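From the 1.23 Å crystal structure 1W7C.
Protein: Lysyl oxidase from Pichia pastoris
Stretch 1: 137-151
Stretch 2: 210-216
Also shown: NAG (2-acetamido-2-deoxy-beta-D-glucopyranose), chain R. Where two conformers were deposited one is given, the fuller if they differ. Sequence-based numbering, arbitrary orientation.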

# COMPACT_ATOMS: atom_id res chain seq x y z
N ILE A 137 -30.28 14.00 -25.38
CA ILE A 137 -30.86 15.06 -26.22
C ILE A 137 -29.87 16.20 -26.45
O ILE A 137 -29.64 16.63 -27.59
CB ILE A 137 -32.20 15.55 -25.60
CG1 ILE A 137 -33.22 14.39 -25.47
CG2 ILE A 137 -32.78 16.70 -26.43
CD1 ILE A 137 -33.36 13.55 -26.68
N LYS A 138 -29.23 16.67 -25.38
CA LYS A 138 -28.24 17.73 -25.50
C LYS A 138 -26.99 17.25 -26.25
O LYS A 138 -26.44 18.02 -27.04
CB LYS A 138 -27.86 18.31 -24.14
CG LYS A 138 -26.97 19.53 -24.23
CD LYS A 138 -27.06 20.39 -22.99
CE LYS A 138 -28.25 21.35 -23.05
NZ LYS A 138 -28.55 22.02 -21.73
N SER A 139 -26.55 16.02 -25.99
CA SER A 139 -25.40 15.45 -26.73
C SER A 139 -25.67 15.42 -28.23
O SER A 139 -24.80 15.78 -29.04
CB SER A 139 -25.10 14.05 -26.23
OG SER A 139 -24.57 14.16 -24.94
N ALA A 140 -26.87 15.01 -28.61
CA ALA A 140 -27.23 14.92 -30.02
C ALA A 140 -27.29 16.31 -30.67
O ALA A 140 -26.83 16.48 -31.79
CB ALA A 140 -28.58 14.19 -30.19
N ALA A 141 -27.82 17.28 -29.95
CA ALA A 141 -27.89 18.66 -30.44
C ALA A 141 -26.48 19.23 -30.67
O ALA A 141 -26.22 19.89 -31.67
CB ALA A 141 -28.65 19.54 -29.48
N LYS A 142 -25.59 18.99 -29.72
CA LYS A 142 -24.22 19.45 -29.85
C LYS A 142 -23.48 18.80 -31.00
O LYS A 142 -22.80 19.48 -31.76
CB LYS A 142 -23.45 19.30 -28.53
CG LYS A 142 -23.97 20.21 -27.41
CD LYS A 142 -23.43 19.84 -26.01
CE LYS A 142 -21.98 20.21 -25.85
NZ LYS A 142 -21.45 19.77 -24.53
N SER A 143 -23.62 17.50 -31.13
CA SER A 143 -23.02 16.76 -32.23
C SER A 143 -23.50 17.29 -33.58
O SER A 143 -22.69 17.52 -34.48
CB SER A 143 -23.36 15.27 -32.09
OG SER A 143 -22.81 14.51 -33.15
N SER A 144 -24.80 17.53 -33.70
CA SER A 144 -25.38 18.04 -34.95
C SER A 144 -24.88 19.44 -35.27
O SER A 144 -24.54 19.75 -36.41
CB SER A 144 -26.90 18.05 -34.86
OG SER A 144 -27.48 18.36 -36.12
N PHE A 145 -24.77 20.27 -34.23
CA PHE A 145 -24.27 21.63 -34.39
C PHE A 145 -22.81 21.61 -34.85
O PHE A 145 -22.42 22.36 -35.75
CB PHE A 145 -24.43 22.42 -33.08
CG PHE A 145 -23.63 23.68 -33.04
CD1 PHE A 145 -24.13 24.85 -33.62
CD2 PHE A 145 -22.37 23.71 -32.45
CE1 PHE A 145 -23.37 26.02 -33.61
CE2 PHE A 145 -21.60 24.89 -32.45
CZ PHE A 145 -22.11 26.03 -33.01
N LEU A 146 -21.99 20.77 -34.24
CA LEU A 146 -20.61 20.70 -34.65
C LEU A 146 -20.47 20.22 -36.09
O LEU A 146 -19.68 20.78 -36.84
CB LEU A 146 -19.79 19.83 -33.69
CG LEU A 146 -19.53 20.43 -32.31
CD1 LEU A 146 -18.64 19.51 -31.52
CD2 LEU A 146 -18.89 21.79 -32.42
N ASN A 147 -21.24 19.23 -36.49
CA ASN A 147 -21.18 18.75 -37.87
C ASN A 147 -21.60 19.85 -38.86
O ASN A 147 -20.99 20.01 -39.91
CB ASN A 147 -22.05 17.52 -38.03
CG ASN A 147 -21.95 16.91 -39.42
OD1 ASN A 147 -20.88 16.41 -39.83
ND2 ASN A 147 -23.06 16.93 -40.16
N LYS A 148 -22.61 20.62 -38.48
CA LYS A 148 -23.11 21.74 -39.30
C LYS A 148 -22.00 22.78 -39.56
O LYS A 148 -21.90 23.33 -40.65
CB LYS A 148 -24.32 22.39 -38.62
CG LYS A 148 -25.05 23.45 -39.44
CD LYS A 148 -26.35 23.86 -38.74
CE LYS A 148 -27.15 24.89 -39.57
NZ LYS A 148 -28.62 24.84 -39.24
N ASN A 149 -21.17 23.03 -38.56
CA ASN A 149 -20.08 23.99 -38.70
C ASN A 149 -18.78 23.43 -39.28
O ASN A 149 -18.11 24.09 -40.09
CB ASN A 149 -19.80 24.64 -37.34
CG ASN A 149 -20.81 25.70 -37.00
OD1 ASN A 149 -20.58 26.89 -37.24
ND2 ASN A 149 -21.96 25.28 -36.48
N LEU A 150 -18.42 22.22 -38.88
CA LEU A 150 -17.12 21.64 -39.23
C LEU A 150 -17.13 20.91 -40.58
O LEU A 150 -16.06 20.70 -41.16
CB LEU A 150 -16.61 20.69 -38.13
CG LEU A 150 -16.38 21.38 -36.77
CD1 LEU A 150 -16.01 20.33 -35.74
CD2 LEU A 150 -15.28 22.44 -36.82
N ASN A 151 -18.31 20.58 -41.10
CA ASN A 151 -18.40 19.86 -42.37
C ASN A 151 -18.81 20.74 -43.57
O ASN A 151 -19.34 20.24 -44.56
CB ASN A 151 -19.36 18.66 -42.25
CG ASN A 151 -19.12 17.60 -43.31
OD1 ASN A 151 -17.98 17.36 -43.73
ND2 ASN A 151 -20.21 16.96 -43.76
C1 NAG R . -19.92 15.94 -44.74
C2 NAG R . -21.06 14.91 -44.57
C3 NAG R . -21.02 13.84 -45.67
C4 NAG R . -20.92 14.50 -47.04
C5 NAG R . -19.78 15.52 -47.06
C6 NAG R . -19.72 16.19 -48.43
C7 NAG R . -21.92 14.31 -42.33
C8 NAG R . -21.68 13.45 -41.11
N2 NAG R . -20.96 14.27 -43.27
O3 NAG R . -22.19 13.03 -45.64
O4 NAG R . -20.70 13.53 -48.04
O5 NAG R . -19.98 16.49 -46.04
O6 NAG R . -19.30 17.52 -48.29
O7 NAG R . -22.94 14.98 -42.41
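Stretch 2 210-216: FFKFDMT

No hydrogen bond joins the two stretches, although two lysines lie in the contact: K138 and K142 meet stretch 2 through the carbon of their side chains, and the rest is leucine, phenylalanine and methionine. Residues 210-214 form an extended strand that begins earlier in the chain; M215 and T216 follow it as loop or turn. The strand runs obliquely against helix 137-150, its N-to-C direction at 119° to that of the helix, with the axes 11.1 Å apart at closest approach, a gap filled by side chains. Alternation along the strand turns F211 and F213 toward the helix, whereas CA-to-CB of D214 points away; M215, just past the strand, also points toward it. All three inward residues have chi1 in the p well. The CA atoms of L146 and F213 are 9.0 Å apart, those of K142 and M215 8.1 Å, so stretch 2 advances as the helix is read backward. F211 lies nearest the helix C-terminus of the three residues in contact, its CE1 3.5 Å from L146 CD2 and its CE2 4.1 Å from L150 CD1. F213 has the largest covered area, 75 Å², and touches three helix residues: its CB is 3.5 Å from F145 CE2, its CE2 4.0 Å from L146 CD2, and its CZ 4.0 Å from K142 CE, which sits at the ring edge. F145 CD2 lies over one face of the F213 ring, yet the two ring planes are inclined at 41° with centroids 5.3 Å apart. M215 continues toward the helix N-terminus, with SD 3.8 Å from K142 CE and CE 4.0 Å from K138 CD. Beyond it, T216 N and OG1 both donate to D214 OD1, at 2.9 and 2.8 Å. The contact buries 398 Å², both sides summed.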

# COMPACT_ATOMS: atom_id res chain seq x y z
N PHE A 210 -8.53 23.05 -32.13
CA PHE A 210 -9.50 23.38 -31.09
C PHE A 210 -10.53 24.39 -31.60
O PHE A 210 -10.33 25.09 -32.59
CB PHE A 210 -8.78 23.98 -29.88
CG PHE A 210 -7.65 23.12 -29.36
CD1 PHE A 210 -6.34 23.41 -29.69
CD2 PHE A 210 -7.90 21.95 -28.64
CE1 PHE A 210 -5.31 22.59 -29.27
CE2 PHE A 210 -6.87 21.15 -28.18
CZ PHE A 210 -5.58 21.45 -28.51
N PHE A 211 -11.63 24.48 -30.88
CA PHE A 211 -12.68 25.41 -31.18
C PHE A 211 -13.49 25.75 -29.93
O PHE A 211 -13.38 25.08 -28.90
CB PHE A 211 -13.59 24.88 -32.31
CG PHE A 211 -14.05 23.48 -32.10
CD1 PHE A 211 -15.21 23.21 -31.37
CD2 PHE A 211 -13.35 22.42 -32.65
CE1 PHE A 211 -15.62 21.89 -31.16
CE2 PHE A 211 -13.75 21.12 -32.44
CZ PHE A 211 -14.90 20.84 -31.72
N LYS A 212 -14.29 26.79 -30.06
CA LYS A 212 -15.11 27.32 -28.98
C LYS A 212 -16.42 27.76 -29.57
O LYS A 212 -16.44 28.44 -30.59
CB LYS A 212 -14.44 28.50 -28.29
CG LYS A 212 -15.18 29.01 -27.04
CD LYS A 212 -14.61 30.34 -26.57
CE LYS A 212 -15.32 30.84 -25.34
NZ LYS A 212 -14.88 32.20 -24.89
N PHE A 213 -17.52 27.38 -28.92
CA PHE A 213 -18.85 27.74 -29.39
C PHE A 213 -19.76 28.21 -28.27
O PHE A 213 -19.53 27.91 -27.11
CB PHE A 213 -19.50 26.60 -30.21
CG PHE A 213 -19.66 25.30 -29.46
CD1 PHE A 213 -20.88 24.97 -28.90
CD2 PHE A 213 -18.60 24.39 -29.34
CE1 PHE A 213 -21.05 23.75 -28.26
CE2 PHE A 213 -18.77 23.17 -28.69
CZ PHE A 213 -19.98 22.86 -28.14
N ASP A 214 -20.72 29.03 -28.65
CA ASP A 214 -21.78 29.50 -27.79
C ASP A 214 -23.01 28.63 -28.07
O ASP A 214 -23.48 28.54 -29.22
CB ASP A 214 -22.10 30.96 -28.09
CG ASP A 214 -23.10 31.52 -27.13
OD1 ASP A 214 -24.20 30.99 -27.07
OD2 ASP A 214 -22.88 32.53 -26.43
N MET A 215 -23.49 27.96 -27.03
CA MET A 215 -24.65 27.08 -27.11
C MET A 215 -25.74 27.53 -26.13
O MET A 215 -26.45 26.71 -25.54
CB MET A 215 -24.22 25.62 -26.83
CG MET A 215 -23.43 25.45 -25.55
SD MET A 215 -23.20 23.73 -25.04
CE MET A 215 -24.90 23.26 -24.68
N THR A 216 -25.91 28.85 -26.01
CA THR A 216 -26.90 29.42 -25.08
C THR A 216 -28.32 29.20 -25.60
O THR A 216 -28.61 29.42 -26.76
CB THR A 216 -26.67 30.92 -24.92
OG1 THR A 216 -25.30 31.17 -24.52
CG2 THR A 216 -27.54 31.51 -23.77